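Local coordinates for protein possible prolidase (Bifidobacterium longum NCC2705, PDB 2P9B) that probably hydrolyses carbon-nitrogen bonds other than peptide bonds, at residues R279-P282 with Y288-L291; Q332-G337 with P371-H376. All blocks are in the same frame, centred on the assembly; numbering follows the deposited sequence.

Contact 1 (R279-P282 with Y288-L291); sequences RHNP and YSAL
The chain leaving helix 272-279 turns back beside the segment that enters strand 290-292, bringing the CA atoms of N281 and Y288 to 4.6 Å from each other. This is a helix-to-strand return of the kind that links successive units of the TIM barrel, the fold of amidohydrolases. H280 is the first residue to abandon helical geometry, and backbone bonding between N281 and G287 draws the two arms of the turn together. The carbonyl O of R279, at the end of the helix, packs on CB of Y288 at 3.6 Å, while the tyrosine ring runs away from the turn.

N281 and S289 supply the polar side-chain link. The anti chi1 of N281 (-168°) places its amide beside S289, where N281 ND2 donates to S289 OG over 2.9 Å. The bond is bent, 142° at the hydrogen, and the hydroxyl oxygen is tilted 24° out of the amide plane. Asparagine suits this buried position because its short amide serves several partners: ND2 also donates to L257 O, and OD1 accepts from the backbone N of N283, closing an Asx turn around P282. Serine is equally apt, being small and able to accept and donate with one atom. S289 OG accepts the N-H of N281 ND2 and in turn donates its own hydrogen bond to the carbonyl O of V261.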
loop_
_atom_site.group_PDB
_atom_site.type_symbol
_atom_site.label_atom_id
_atom_site.label_comp_id
_atom_site.label_asym_id
_atom_site.label_seq_id
_atom_site.Cartn_x
_atom_site.Cartn_y
_atom_site.Cartn_z
ATOM N N ARG A 279 18.236 -4.074 -6.026
ATOM C CA ARG A 279 19.013 -4.544 -4.875
ATOM C C ARG A 279 19.917 -3.506 -4.240
ATOM O O ARG A 279 19.952 -3.367 -3.018
ATOM C CB ARG A 279 19.874 -5.749 -5.265
ATOM C CG ARG A 279 19.153 -7.072 -5.234
ATOM C CD ARG A 279 20.087 -8.194 -5.644
ATOM N NE ARG A 279 19.382 -9.463 -5.780
ATOM C CZ ARG A 279 19.681 -10.379 -6.692
ATOM N NH1 ARG A 279 20.673 -10.164 -7.549
ATOM N NH2 ARG A 279 18.992 -11.508 -6.750
ATOM N N HIS A 280 20.667 -2.798 -5.074
ATOM C CA HIS A 280 21.584 -1.773 -4.598
ATOM C C HIS A 280 21.425 -0.521 -5.441
ATOM O O HIS A 280 21.872 -0.467 -6.585
ATOM C CB HIS A 280 23.031 -2.274 -4.680
ATOM C CG HIS A 280 23.288 -3.503 -3.863
ATOM N ND1 HIS A 280 23.183 -3.520 -2.489
ATOM C CD2 HIS A 280 23.634 -4.760 -4.229
ATOM C CE1 HIS A 280 23.452 -4.735 -2.043
ATOM N NE2 HIS A 280 23.729 -5.507 -3.080
ATOM N N ASN A 281 20.772 0.480 -4.866
ATOM C CA ASN A 281 20.536 1.744 -5.546
ATOM C C ASN A 281 21.172 2.833 -4.692
ATOM O O ASN A 281 20.575 3.303 -3.727
ATOM C CB ASN A 281 19.035 1.993 -5.671
ATOM C CG ASN A 281 18.716 3.128 -6.609
ATOM O OD1 ASN A 281 19.518 4.045 -6.789
ATOM N ND2 ASN A 281 17.536 3.082 -7.206
ATOM N N PRO A 282 22.395 3.255 -5.047
ATOM C CA PRO A 282 23.118 4.289 -4.301
ATOM C C PRO A 282 22.411 5.640 -4.231
ATOM O O PRO A 282 22.744 6.475 -3.386
ATOM C CB PRO A 282 24.455 4.363 -5.035
ATOM C CG PRO A 282 24.067 4.075 -6.448
ATOM C CD PRO A 282 23.117 2.901 -6.281
ATOM N N TYR A 288 18.286 1.068 -1.620
ATOM C CA TYR A 288 17.631 0.009 -2.378
ATOM C C TYR A 288 16.275 0.502 -2.862
ATOM O O TYR A 288 15.735 1.461 -2.328
ATOM C CB TYR A 288 17.438 -1.234 -1.498
ATOM C CG TYR A 288 16.293 -1.122 -0.518
ATOM C CD1 TYR A 288 15.014 -1.563 -0.858
ATOM C CD2 TYR A 288 16.479 -0.555 0.741
ATOM C CE1 TYR A 288 13.950 -1.441 0.033
ATOM C CE2 TYR A 288 15.425 -0.429 1.637
ATOM C CZ TYR A 288 14.164 -0.873 1.277
ATOM O OH TYR A 288 13.112 -0.739 2.157
ATOM N N SER A 289 15.735 -0.159 -3.880
ATOM C CA SER A 289 14.429 0.203 -4.408
ATOM C C SER A 289 13.525 -1.004 -4.244
ATOM O O SER A 289 14.000 -2.135 -4.188
ATOM C CB SER A 289 14.535 0.601 -5.881
ATOM O OG SER A 289 15.252 1.814 -6.016
ATOM N N ALA A 290 12.224 -0.763 -4.136
ATOM C CA ALA A 290 11.275 -1.849 -3.973
ATOM C C ALA A 290 10.271 -1.830 -5.115
ATOM O O ALA A 290 10.108 -0.816 -5.788
ATOM C CB ALA A 290 10.546 -1.718 -2.634
ATOM N N LEU A 291 9.613 -2.962 -5.330
ATOM C CA LEU A 291 8.613 -3.079 -6.385
ATOM C C LEU A 291 7.216 -3.236 -5.784
ATOM O O LEU A 291 7.028 -4.016 -4.854
ATOM C CB LEU A 291 8.924 -4.295 -7.257
ATOM C CG LEU A 291 7.893 -4.657 -8.330
ATOM C CD1 LEU A 291 7.837 -3.571 -9.391
ATOM C CD2 LEU A 291 8.260 -5.982 -8.958
#

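Contact 2 (Q332-G337 with P371-H376); sequences QAHEAG and PAEALH
An anti chi1 of -178° carries the imidazole of H334 outward from the last turn of helix 313-335, while E373, with CG beside its own N (chi1 -61°) and the chain extended beyond it, reaches across from the first turn of helix 371-385. The two side chains span the gap between backbones whose CA atoms at H334 and E373 are still 9.8 Å apart. They meet at about a right angle, and the planes of ring and carboxylate are 85° apart. The glutamate comes to the edge of the imidazole, its OE1 3.0 Å from H334 NE2 and 3.1 Å from H334 CE1, so that one oxygen sits against the NE2-CE1 side of the ring. The carboxylate carbon follows, with E373 CD 3.5 Å from H334 CE1.

Histidine suits the place because it offers both a polar edge and an aromatic surface: its ring also stacks with F369, just before the second helix. Beyond it the first helix ends in a Schellman motif at G337, whose positive phi is easily adopted without a side chain. Near the start of a helix, a negative glutamate would probably be favoured by the helix dipole. E373 OE1 also accepts from the backbone N of S370, three residues earlier; this is the glutamate half of a capping box, typical of a helix N-terminus with the sequence Ser-x-x-Glu.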
loop_
_atom_site.group_PDB
_atom_site.type_symbol
_atom_site.label_atom_id
_atom_site.label_comp_id
_atom_site.label_asym_id
_atom_site.label_seq_id
_atom_site.Cartn_x
_atom_site.Cartn_y
_atom_site.Cartn_z
ATOM N N GLN A 332 9.723 -12.525 -11.452
ATOM C CA GLN A 332 11.174 -12.443 -11.517
ATOM C C GLN A 332 11.711 -11.808 -10.244
ATOM O O GLN A 332 12.653 -12.311 -9.638
ATOM C CB GLN A 332 11.599 -11.611 -12.725
ATOM C CG GLN A 332 11.179 -12.218 -14.047
ATOM C CD GLN A 332 11.459 -11.304 -15.210
ATOM O OE1 GLN A 332 11.138 -10.119 -15.165
ATOM N NE2 GLN A 332 12.046 -11.851 -16.271
ATOM N N ALA A 333 11.101 -10.700 -9.840
ATOM C CA ALA A 333 11.521 -10.002 -8.633
ATOM C C ALA A 333 11.438 -10.934 -7.422
ATOM O O ALA A 333 12.335 -10.952 -6.577
ATOM C CB ALA A 333 10.647 -8.762 -8.415
ATOM N N HIS A 334 10.360 -11.706 -7.338
ATOM C CA HIS A 334 10.181 -12.639 -6.228
ATOM C C HIS A 334 11.290 -13.688 -6.277
ATOM O O HIS A 334 11.888 -14.026 -5.257
ATOM C CB HIS A 334 8.813 -13.324 -6.326
ATOM C CG HIS A 334 8.521 -14.258 -5.191
ATOM N ND1 HIS A 334 8.445 -13.838 -3.881
ATOM C CD2 HIS A 334 8.280 -15.591 -5.172
ATOM C CE1 HIS A 334 8.167 -14.869 -3.105
ATOM N NE2 HIS A 334 8.062 -15.946 -3.863
ATOM N N GLU A 335 11.558 -14.187 -7.477
ATOM C CA GLU A 335 12.594 -15.193 -7.695
ATOM C C GLU A 335 13.969 -14.664 -7.274
ATOM O O GLU A 335 14.794 -15.405 -6.727
ATOM C CB GLU A 335 12.602 -15.587 -9.173
ATOM C CG GLU A 335 13.607 -16.653 -9.568
ATOM C CD GLU A 335 13.396 -17.136 -10.995
ATOM O OE1 GLU A 335 13.380 -16.293 -11.919
ATOM O OE2 GLU A 335 13.241 -18.360 -11.192
ATOM N N ALA A 336 14.202 -13.378 -7.513
ATOM C CA ALA A 336 15.476 -12.749 -7.171
ATOM C C ALA A 336 15.544 -12.261 -5.723
ATOM O O ALA A 336 16.564 -11.721 -5.292
ATOM C CB ALA A 336 15.754 -11.595 -8.126
ATOM N N GLY A 337 14.454 -12.437 -4.981
ATOM C CA GLY A 337 14.427 -12.022 -3.590
ATOM C C GLY A 337 14.432 -10.522 -3.341
ATOM O O GLY A 337 14.968 -10.060 -2.336
ATOM N N PRO A 371 1.100 -18.034 0.574
ATOM C CA PRO A 371 0.244 -17.160 1.386
ATOM C C PRO A 371 1.048 -16.446 2.471
ATOM O O PRO A 371 0.853 -15.256 2.725
ATOM C CB PRO A 371 -0.775 -18.134 1.970
ATOM C CG PRO A 371 -0.958 -19.102 0.844
ATOM C CD PRO A 371 0.470 -19.355 0.389
ATOM N N ALA A 372 1.947 -17.185 3.112
ATOM C CA ALA A 372 2.783 -16.631 4.173
ATOM C C ALA A 372 3.597 -15.444 3.660
ATOM O O ALA A 372 3.671 -14.399 4.309
ATOM C CB ALA A 372 3.715 -17.710 4.716
ATOM N N GLU A 373 4.209 -15.611 2.494
ATOM C CA GLU A 373 5.011 -14.545 1.911
ATOM C C GLU A 373 4.155 -13.341 1.540
ATOM O O GLU A 373 4.608 -12.202 1.631
ATOM C CB GLU A 373 5.750 -15.054 0.675
ATOM C CG GLU A 373 6.714 -16.186 0.980
ATOM C CD GLU A 373 7.366 -16.744 -0.263
ATOM O OE1 GLU A 373 6.676 -16.837 -1.301
ATOM O OE2 GLU A 373 8.563 -17.103 -0.198
ATOM N N ALA A 374 2.923 -13.594 1.109
ATOM C CA ALA A 374 2.020 -12.509 0.744
ATOM C C ALA A 374 1.624 -11.724 1.993
ATOM O O ALA A 374 1.558 -10.494 1.970
ATOM C CB ALA A 374 0.783 -13.060 0.050
ATOM N N LEU A 375 1.344 -12.435 3.082
ATOM C CA LEU A 375 0.977 -11.777 4.334
ATOM C C LEU A 375 2.167 -10.970 4.859
ATOM O O LEU A 375 2.008 -9.897 5.447
ATOM C CB LEU A 375 0.540 -12.820 5.367
ATOM C CG LEU A 375 -0.822 -13.448 5.080
ATOM C CD1 LEU A 375 -1.000 -14.706 5.910
ATOM C CD2 LEU A 375 -1.925 -12.424 5.385
ATOM N N HIS A 376 3.366 -11.497 4.629
ATOM C CA HIS A 376 4.596 -10.841 5.058
ATOM C C HIS A 376 4.831 -9.564 4.244
ATOM O O HIS A 376 5.292 -8.547 4.774
ATOM C CB HIS A 376 5.768 -11.818 4.883
ATOM C CG HIS A 376 7.095 -11.264 5.291
ATOM N ND1 HIS A 376 7.364 -10.844 6.577
ATOM C CD2 HIS A 376 8.246 -11.105 4.596
ATOM C CE1 HIS A 376 8.623 -10.454 6.657
ATOM N NE2 HIS A 376 9.182 -10.603 5.467
#

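Both segments of contact 1 precede those of contact 2 in sequence, and the centres of the two contacts lie about 16 Å apart, both within the region that belongs to the amidohydrolase family. Contact 1 joins helix 272-279 to strand 290-292, an outermost strand of a four-stranded parallel sheet; contact 2 joins helix 313-335 to helix 371-385 at the surface. The two meet at the end of helix 313-335. There R279 NH2 makes a probable hydrogen bond of 2.8 Å to the carbonyl O of A336, and L291 CD2 packs 3.7 Å from A333 CB. Strand 290-292, helix 272-279 and helix 371-385 therefore all meet the same helix end.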